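Local coordinates for BH0493 protein (Bacillus halodurans C-125, PDB 2QEE) that binds zinc and is probably a metal-dependent enzyme of the amidohydrolase superfamily, at residues Tyr221-Leu226 / Pro256-Ile261; Asn295-Val300 / Trp411-Arg416. All coordinates share one frame; numbering follows the deposited sequence. Where two conformers were deposited one is given.

Contact 1 of 2, residues Tyr221-Leu226 / Pro256-Ile261; sequences YMAVSL and PFAMMI
The carbonyl oxygen of Met222 takes the shortest bond across the two strands, 2.7 Å from Ala258 N, with an N-H...O angle of 177°. The CA-H of Phe257 also points at this oxygen. Its phenyl ring meets the oxygen edge-on, in plane, with Phe257 CD1 3.5 Å from Met222 O. Phe257 CG, anti to the backbone N (chi1 -176°), lies beside the carbonyl carbon. The ring tip meets Val224: Phe257 CZ lies 3.5 Å from Val224 CG1. Four further backbone bonds complete the parallel ladder, from Met222 N on Pro256 O to Leu226 N on Met260 O at 2.8 Å. The two strands and helix 237-253 between them form a beta-alpha-beta unit, as expected in the (beta/alpha)8 barrel of amidohydrolases. Met222, Val224, Phe257 and Leu226 face that helix or helix 174-178. Leu226 CD1 packs on Ile261 CG1 at 3.8 Å. On the other face, Ala258 CB touches Tyr221 CD1 at 3.6 Å and Ala223 CB at 3.9 Å. The Tyr221 hydroxyl bonds to Met27 O, and its side chain touches the zinc ligand His28. Met260 lies on this face too, its side chain about 4 Å from the bound zinc ion.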
ATOM      1  N   TYR C 221      -6.817 -19.130  23.813  1.00 16.64           N
ATOM      2  CA  TYR C 221      -7.789 -18.809  22.775  1.00 17.48           C
ATOM      3  C   TYR C 221      -7.977 -20.056  21.908  1.00 17.64           C
ATOM      4  O   TYR C 221      -7.161 -21.005  21.993  1.00 15.99           O
ATOM      5  CB  TYR C 221      -7.370 -17.552  21.921  1.00 16.04           C
ATOM      6  CG  TYR C 221      -6.000 -17.618  21.271  1.00 17.02           C
ATOM      7  CD1 TYR C 221      -5.814 -18.352  20.082  1.00 16.00           C
ATOM      8  CD2 TYR C 221      -4.888 -16.883  21.792  1.00 16.44           C
ATOM      9  CE1 TYR C 221      -4.535 -18.458  19.436  1.00 14.33           C
ATOM     10  CE2 TYR C 221      -3.617 -16.947  21.159  1.00 12.94           C
ATOM     11  CZ  TYR C 221      -3.447 -17.744  19.983  1.00 12.86           C
ATOM     12  OH  TYR C 221      -2.220 -17.780  19.350  1.00 15.81           O
ATOM     13  N   MET C 222      -9.041 -20.054  21.127  1.00 17.81           N
ATOM     14  CA  MET C 222      -9.286 -21.023  20.046  1.00 19.10           C
ATOM     15  C   MET C 222      -8.979 -20.328  18.714  1.00 18.76           C
ATOM     16  O   MET C 222      -9.331 -19.151  18.547  1.00 19.49           O
ATOM     17  CB  MET C 222     -10.767 -21.410  20.048  1.00 17.14           C
ATOM     18  CG  MET C 222     -11.126 -22.251  21.325  1.00 25.13           C
ATOM     19  SD  MET C 222     -12.879 -22.774  21.324  1.00 24.90           S
ATOM     20  CE  MET C 222     -13.723 -21.297  21.925  1.00 30.26           C
ATOM     21  N   ALA C 223      -8.375 -21.037  17.772  1.00 17.47           N
ATOM     22  CA  ALA C 223      -7.888 -20.347  16.564  1.00 16.94           C
ATOM     23  C   ALA C 223      -8.276 -21.103  15.307  1.00 17.92           C
ATOM     24  O   ALA C 223      -8.386 -22.356  15.321  1.00 17.72           O
ATOM     25  CB  ALA C 223      -6.405 -20.253  16.618  1.00 16.60           C
ATOM     26  N   VAL C 224      -8.318 -20.361  14.198  1.00 15.08           N
ATOM     27  CA  VAL C 224      -8.507 -20.976  12.864  1.00 16.45           C
ATOM     28  C   VAL C 224      -7.846 -20.069  11.836  1.00 17.54           C
ATOM     29  O   VAL C 224      -7.734 -18.858  12.097  1.00 18.29           O
ATOM     30  CB  VAL C 224      -9.992 -21.182  12.570  1.00 17.30           C
ATOM     31  CG1 VAL C 224     -10.774 -19.821  12.446  1.00 14.77           C
ATOM     32  CG2 VAL C 224     -10.177 -22.038  11.291  1.00 18.76           C
ATOM     33  N   SER C 225      -7.341 -20.679  10.762  1.00 17.92           N
ATOM     34  CA  SER C 225      -6.886 -19.934   9.589  0.50 16.79           C
ATOM     35  C   SER C 225      -7.920 -20.084   8.496  1.00 17.61           C
ATOM     36  O   SER C 225      -8.531 -21.182   8.314  1.00 18.32           O
ATOM     37  CB  SER C 225      -5.504 -20.374   9.109  0.50 17.20           C
ATOM     38  OG  SER C 225      -5.513 -21.694   8.589  0.50 17.32           O
ATOM     39  N   LEU C 226      -8.108 -19.004   7.750  1.00 15.13           N
ATOM     40  CA  LEU C 226      -9.287 -18.856   6.899  1.00 13.76           C
ATOM     41  C   LEU C 226      -8.895 -18.246   5.552  1.00 15.10           C
ATOM     42  O   LEU C 226      -7.901 -17.507   5.463  1.00 16.35           O
ATOM     43  CB  LEU C 226     -10.295 -17.965   7.583  1.00 15.34           C
ATOM     44  CG  LEU C 226     -10.823 -18.415   8.935  1.00 17.89           C
ATOM     45  CD1 LEU C 226     -11.535 -17.210   9.489  1.00 15.89           C
ATOM     46  CD2 LEU C 226     -11.837 -19.577   8.658  1.00 19.26           C
ATOM     47  N   PRO C 256     -11.217 -15.917  23.838  1.00 19.97           N
ATOM     48  CA  PRO C 256     -11.283 -15.264  22.496  1.00 17.21           C
ATOM     49  C   PRO C 256     -11.204 -16.285  21.361  1.00 15.35           C
ATOM     50  O   PRO C 256     -10.649 -17.422  21.544  1.00 15.33           O
ATOM     51  CB  PRO C 256     -10.025 -14.370  22.448  1.00 19.56           C
ATOM     52  CG  PRO C 256      -9.585 -14.171  23.901  1.00 22.84           C
ATOM     53  CD  PRO C 256     -10.027 -15.475  24.619  1.00 19.85           C
ATOM     54  N   PHE C 257     -11.711 -15.861  20.192  1.00 15.26           N
ATOM     55  CA  PHE C 257     -11.590 -16.611  18.944  1.00 16.69           C
ATOM     56  C   PHE C 257     -10.554 -15.898  18.050  1.00 16.93           C
ATOM     57  O   PHE C 257     -10.759 -14.719  17.709  1.00 19.41           O
ATOM     58  CB  PHE C 257     -12.933 -16.557  18.286  1.00 18.62           C
ATOM     59  CG  PHE C 257     -13.035 -17.362  17.010  1.00 16.13           C
ATOM     60  CD1 PHE C 257     -12.206 -18.441  16.768  1.00 17.23           C
ATOM     61  CD2 PHE C 257     -13.995 -17.011  16.069  1.00 19.37           C
ATOM     62  CE1 PHE C 257     -12.358 -19.168  15.563  1.00 19.14           C
ATOM     63  CE2 PHE C 257     -14.141 -17.745  14.876  1.00 18.11           C
ATOM     64  CZ  PHE C 257     -13.291 -18.801  14.641  1.00 17.96           C
ATOM     65  N   ALA C 258      -9.491 -16.595  17.705  1.00 15.95           N
ATOM     66  CA  ALA C 258      -8.444 -16.000  16.883  1.00 14.41           C
ATOM     67  C   ALA C 258      -8.700 -16.407  15.449  1.00 15.47           C
ATOM     68  O   ALA C 258      -8.736 -17.618  15.132  1.00 16.37           O
ATOM     69  CB  ALA C 258      -7.073 -16.462  17.313  1.00 15.77           C
ATOM     70  N   MET C 259      -8.743 -15.427  14.560  1.00 15.27           N
ATOM     71  CA  MET C 259      -8.964 -15.703  13.152  1.00 15.98           C
ATOM     72  C   MET C 259      -7.768 -15.167  12.370  1.00 16.01           C
ATOM     73  O   MET C 259      -7.459 -13.996  12.480  1.00 16.23           O
ATOM     74  CB  MET C 259     -10.220 -15.015  12.662  1.00 16.81           C
ATOM     75  CG  MET C 259     -11.492 -15.408  13.427  1.00 23.58           C
ATOM     76  SD  MET C 259     -13.003 -14.714  12.757  1.00 21.48           S
ATOM     77  CE  MET C 259     -12.884 -13.052  13.301  1.00 23.24           C
ATOM     78  N   MET C 260      -7.112 -16.043  11.632  1.00 14.51           N
ATOM     79  CA  MET C 260      -5.968 -15.673  10.806  1.00 17.19           C
ATOM     80  C   MET C 260      -6.438 -15.784   9.358  1.00 16.18           C
ATOM     81  O   MET C 260      -6.591 -16.894   8.864  1.00 16.73           O
ATOM     82  CB  MET C 260      -4.813 -16.613  11.137  1.00 17.95           C
ATOM     83  CG  MET C 260      -4.530 -16.542  12.668  1.00 21.07           C
ATOM     84  SD  MET C 260      -3.055 -17.433  13.169  1.00 24.57           S
ATOM     85  CE  MET C 260      -2.798 -18.683  11.945  1.00 35.64           C
ATOM     86  N   ILE C 261      -6.692 -14.636   8.711  1.00 12.99           N
ATOM     87  CA  ILE C 261      -7.499 -14.648   7.517  1.00 13.04           C
ATOM     88  C   ILE C 261      -6.626 -14.294   6.290  1.00 15.41           C
ATOM     89  O   ILE C 261      -5.860 -13.335   6.334  1.00 14.69           O
ATOM     90  CB  ILE C 261      -8.625 -13.621   7.641  1.00 12.88           C
ATOM     91  CG1 ILE C 261      -9.617 -14.021   8.767  1.00 11.43           C
ATOM     92  CG2 ILE C 261      -9.378 -13.494   6.275  1.00 14.63           C
ATOM     93  CD1 ILE C 261     -10.512 -12.842   9.267  1.00 12.99           C
TER

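Contact 2 of 2, residues Asn295-Val300 / Trp411-Arg416; sequences NNKFLV and WRFVGR
Lys297 lays its aliphatic chain against the ring of Phe413 and bonds through NZ to the backbone oxygen of the same residue. CD of Lys297 sits over the centre of one ring face, a CH-pi contact 4.2 Å from the centroid of the Phe413 ring. Nearer the backbone, Lys297 CB is 3.6 Å from Phe413 CZ. The lysine chain bends at chi3 (-76°), turning CE toward Phe413 O. NZ then donates to Phe413 O at 2.7 Å, tilted 31° from the carbonyl plane. The packed part continues with Leu299, whose CD2 is 3.9 Å from Phe413 CD2. The polar side is looser and holds a water, which accepts from Lys297 NZ at 3.0 Å and donates to Arg412 O at 2.8 Å. The ammonium group thus meets the C-terminal end of the helix, where the carbonyls would probably stabilise its charge. An alanine in place of Lys297 would probably leave Phe413 O and the water without their ammonium partner and uncover the ring face that CD lies on. Gly415, with positive phi, leaves the helical path in a Schellman motif. The end of helix 395-414 packs against the start of strand 298-302, which runs between strands 257-264 and 321-323; Phe413 also touches Met322 of the latter.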
ATOM      1  N   ASN C 295     -20.359  -9.795  23.144  1.00 19.56           N
ATOM      2  CA  ASN C 295     -19.884 -10.513  24.316  1.00 21.60           C
ATOM      3  C   ASN C 295     -18.821 -11.542  24.017  1.00 21.09           C
ATOM      4  O   ASN C 295     -18.429 -12.311  24.896  1.00 21.92           O
ATOM      5  CB  ASN C 295     -21.026 -11.197  25.062  1.00 22.89           C
ATOM      6  CG  ASN C 295     -22.137 -10.246  25.437  1.00 32.85           C
ATOM      7  OD1 ASN C 295     -23.319 -10.548  25.252  1.00 36.21           O
ATOM      8  ND2 ASN C 295     -21.781  -9.101  25.936  1.00 25.71           N
ATOM      9  N   ASN C 296     -18.366 -11.587  22.748  1.00 18.17           N
ATOM     10  CA  ASN C 296     -17.274 -12.439  22.375  1.00 16.39           C
ATOM     11  C   ASN C 296     -16.093 -11.548  22.056  1.00 17.36           C
ATOM     12  O   ASN C 296     -16.288 -10.397  21.600  1.00 18.92           O
ATOM     13  CB  ASN C 296     -17.602 -13.260  21.105  1.00 17.07           C
ATOM     14  CG  ASN C 296     -18.494 -14.451  21.405  1.00 17.52           C
ATOM     15  OD1 ASN C 296     -19.730 -14.323  21.350  1.00 20.22           O
ATOM     16  ND2 ASN C 296     -17.879 -15.607  21.660  1.00 21.41           N
ATOM     17  N   LYS C 297     -14.907 -12.091  22.304  1.00 15.49           N
ATOM     18  CA  LYS C 297     -13.612 -11.396  21.964  1.00 17.09           C
ATOM     19  C   LYS C 297     -12.938 -12.066  20.761  1.00 17.37           C
ATOM     20  O   LYS C 297     -12.907 -13.294  20.674  1.00 14.60           O
ATOM     21  CB  LYS C 297     -12.681 -11.457  23.177  1.00 19.24           C
ATOM     22  CG  LYS C 297     -13.239 -10.521  24.293  1.00 25.04           C
ATOM     23  CD  LYS C 297     -12.298 -10.348  25.426  1.00 34.37           C
ATOM     24  CE  LYS C 297     -12.283 -11.563  26.299  1.00 34.96           C
ATOM     25  NZ  LYS C 297     -11.664 -11.213  27.638  1.00 41.07           N
ATOM     26  N   PHE C 298     -12.346 -11.249  19.856  1.00 17.13           N
ATOM     27  CA  PHE C 298     -11.781 -11.786  18.652  1.00 15.68           C
ATOM     28  C   PHE C 298     -10.360 -11.240  18.479  1.00 15.23           C
ATOM     29  O   PHE C 298     -10.142 -10.006  18.607  1.00 17.24           O
ATOM     30  CB  PHE C 298     -12.612 -11.321  17.453  1.00 17.13           C
ATOM     31  CG  PHE C 298     -14.047 -11.770  17.511  1.00 17.35           C
ATOM     32  CD1 PHE C 298     -14.408 -12.975  16.863  1.00 19.23           C
ATOM     33  CD2 PHE C 298     -15.016 -11.051  18.219  1.00 15.06           C
ATOM     34  CE1 PHE C 298     -15.726 -13.415  16.923  1.00 20.68           C
ATOM     35  CE2 PHE C 298     -16.367 -11.522  18.262  1.00 19.62           C
ATOM     36  CZ  PHE C 298     -16.676 -12.702  17.602  1.00 16.37           C
ATOM     37  N   LEU C 299      -9.426 -12.146  18.239  1.00 11.98           N
ATOM     38  CA  LEU C 299      -8.050 -11.754  17.899  1.00 14.89           C
ATOM     39  C   LEU C 299      -7.956 -11.931  16.400  1.00 15.62           C
ATOM     40  O   LEU C 299      -8.331 -12.993  15.897  1.00 17.14           O
ATOM     41  CB  LEU C 299      -7.068 -12.685  18.606  1.00 16.43           C
ATOM     42  CG  LEU C 299      -6.859 -12.409  20.103  1.00 12.14           C
ATOM     43  CD1 LEU C 299      -6.358 -13.758  20.761  1.00 15.77           C
ATOM     44  CD2 LEU C 299      -5.790 -11.312  20.302  1.00 18.05           C
ATOM     45  N   VAL C 300      -7.459 -10.936  15.658  1.00 14.09           N
ATOM     46  CA  VAL C 300      -7.386 -11.103  14.181  1.00 14.06           C
ATOM     47  C   VAL C 300      -6.050 -10.648  13.668  1.00 12.36           C
ATOM     48  O   VAL C 300      -5.536  -9.613  14.126  1.00 12.77           O
ATOM     49  CB  VAL C 300      -8.498 -10.273  13.504  1.00 13.76           C
ATOM     50  CG1 VAL C 300      -8.449 -10.346  11.906  1.00 14.62           C
ATOM     51  CG2 VAL C 300      -9.899 -10.739  13.960  1.00 16.06           C
ATOM     52  N   TRP C 411      -2.379 -10.444  27.627  1.00 15.65           N
ATOM     53  CA  TRP C 411      -3.011 -11.139  28.824  1.00 14.89           C
ATOM     54  C   TRP C 411      -4.281 -10.451  29.251  1.00 17.83           C
ATOM     55  O   TRP C 411      -5.256 -11.075  29.692  1.00 20.52           O
ATOM     56  CB  TRP C 411      -1.997 -11.201  29.951  1.00 15.92           C
ATOM     57  CG  TRP C 411      -0.847 -12.073  29.564  1.00 14.45           C
ATOM     58  CD1 TRP C 411       0.430 -11.691  29.288  1.00 15.75           C
ATOM     59  CD2 TRP C 411      -0.909 -13.481  29.360  1.00 19.10           C
ATOM     60  NE1 TRP C 411       1.190 -12.807  28.950  1.00 16.86           N
ATOM     61  CE2 TRP C 411       0.366 -13.907  28.964  1.00 21.26           C
ATOM     62  CE3 TRP C 411      -1.950 -14.445  29.469  1.00 20.32           C
ATOM     63  CZ2 TRP C 411       0.662 -15.261  28.703  1.00 20.00           C
ATOM     64  CZ3 TRP C 411      -1.631 -15.799  29.193  1.00 17.46           C
ATOM     65  CH2 TRP C 411      -0.348 -16.178  28.830  1.00 16.48           C
ATOM     66  N   ARG C 412      -4.275  -9.123  29.211  1.00 15.99           N
ATOM     67  CA  ARG C 412      -5.466  -8.352  29.543  0.50 17.05           C
ATOM     68  C   ARG C 412      -6.624  -8.774  28.628  1.00 19.39           C
ATOM     69  O   ARG C 412      -7.765  -9.027  29.084  1.00 18.67           O
ATOM     70  CB  ARG C 412      -5.153  -6.857  29.390  0.50 17.90           C
ATOM     71  CG  ARG C 412      -5.754  -5.950  30.446  0.50 28.26           C
ATOM     72  CD  ARG C 412      -4.951  -4.609  30.515  0.50 17.11           C
ATOM     73  NE  ARG C 412      -5.838  -3.462  30.740  0.50 32.37           N
ATOM     74  CZ  ARG C 412      -6.666  -2.938  29.833  0.50 26.14           C
ATOM     75  NH1 ARG C 412      -6.770  -3.467  28.606  0.50 33.52           N
ATOM     76  NH2 ARG C 412      -7.414  -1.890  30.157  0.50 26.96           N
ATOM     77  N   PHE C 413      -6.350  -8.887  27.324  1.00 16.52           N
ATOM     78  CA  PHE C 413      -7.434  -9.179  26.386  1.00 16.97           C
ATOM     79  C   PHE C 413      -8.015 -10.606  26.565  1.00 18.73           C
ATOM     80  O   PHE C 413      -9.237 -10.813  26.446  1.00 19.40           O
ATOM     81  CB  PHE C 413      -6.954  -9.013  24.952  1.00 17.61           C
ATOM     82  CG  PHE C 413      -8.088  -9.066  23.935  1.00 12.77           C
ATOM     83  CD1 PHE C 413      -8.949  -7.968  23.808  1.00 15.62           C
ATOM     84  CD2 PHE C 413      -8.250 -10.176  23.078  1.00 18.51           C
ATOM     85  CE1 PHE C 413     -10.030  -7.958  22.864  1.00 15.15           C
ATOM     86  CE2 PHE C 413      -9.291 -10.180  22.158  1.00 15.34           C
ATOM     87  CZ  PHE C 413     -10.194  -9.090  22.050  1.00 14.76           C
ATOM     88  N   VAL C 414      -7.150 -11.575  26.816  1.00 18.71           N
ATOM     89  CA  VAL C 414      -7.628 -12.976  26.894  1.00 20.62           C
ATOM     90  C   VAL C 414      -8.165 -13.235  28.303  1.00 26.55           C
ATOM     91  O   VAL C 414      -8.640 -14.332  28.592  1.00 25.01           O
ATOM     92  CB  VAL C 414      -6.538 -13.995  26.541  1.00 20.59           C
ATOM     93  CG1 VAL C 414      -6.015 -13.758  25.057  1.00 19.54           C
ATOM     94  CG2 VAL C 414      -5.351 -13.951  27.530  1.00 24.17           C
ATOM     95  N   GLY C 415      -8.058 -12.222  29.165  1.00 29.76           N
ATOM     96  CA  GLY C 415      -8.678 -12.269  30.493  1.00 33.41           C
ATOM     97  C   GLY C 415      -7.911 -13.080  31.503  1.00 36.59           C
ATOM     98  O   GLY C 415      -8.544 -13.710  32.362  1.00 36.64           O
ATOM     99  N   ARG C 416      -6.569 -13.086  31.423  1.00 40.96           N
ATOM    100  CA  ARG C 416      -5.729 -13.857  32.378  1.00 47.29           C
ATOM    101  C   ARG C 416      -4.321 -13.314  32.764  1.00 48.87           C
ATOM    102  O   ARG C 416      -4.155 -12.092  32.864  1.00 47.03           O
ATOM    103  CB  ARG C 416      -5.746 -15.394  32.113  1.00 47.85           C
ATOM    104  CG  ARG C 416      -5.530 -15.856  30.704  1.00 52.66           C
ATOM    105  CD  ARG C 416      -6.332 -17.138  30.401  1.00 46.32           C
ATOM    106  NE  ARG C 416      -5.527 -18.342  30.493  1.00 55.85           N
ATOM    107  CZ  ARG C 416      -5.939 -19.558  30.141  1.00 51.62           C
ATOM    108  NH1 ARG C 416      -5.111 -20.586  30.264  1.00 59.58           N
ATOM    109  NH2 ARG C 416      -7.168 -19.751  29.662  1.00 57.28           N
TER
HETATM  110  O   HOH W   1     -10.553  -8.723  28.808  1.00 43.24           O

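In the fold
Strand 257-264 belongs to contact 1, and its neighbour in the sheet, strand 298-302, belongs to contact 2. The centres of the two contacts are about 12 Å apart. Backbone bonds probably join them directly: Phe257 N lies 2.9 Å from Lys297 O, and Met259 N lies 2.8 Å from Leu299 O. Side chains meet as well, with Tyr221 CD2 3.6 Å from Leu299 CD1. Contact 1 is the one nearer the metal, which is held by His28, His30 and Asp357. The side chain of Met260 comes within about 5 Å of that of Asp357. In contact 2 the side chain of Leu299 remains about 12 Å from the zinc ion.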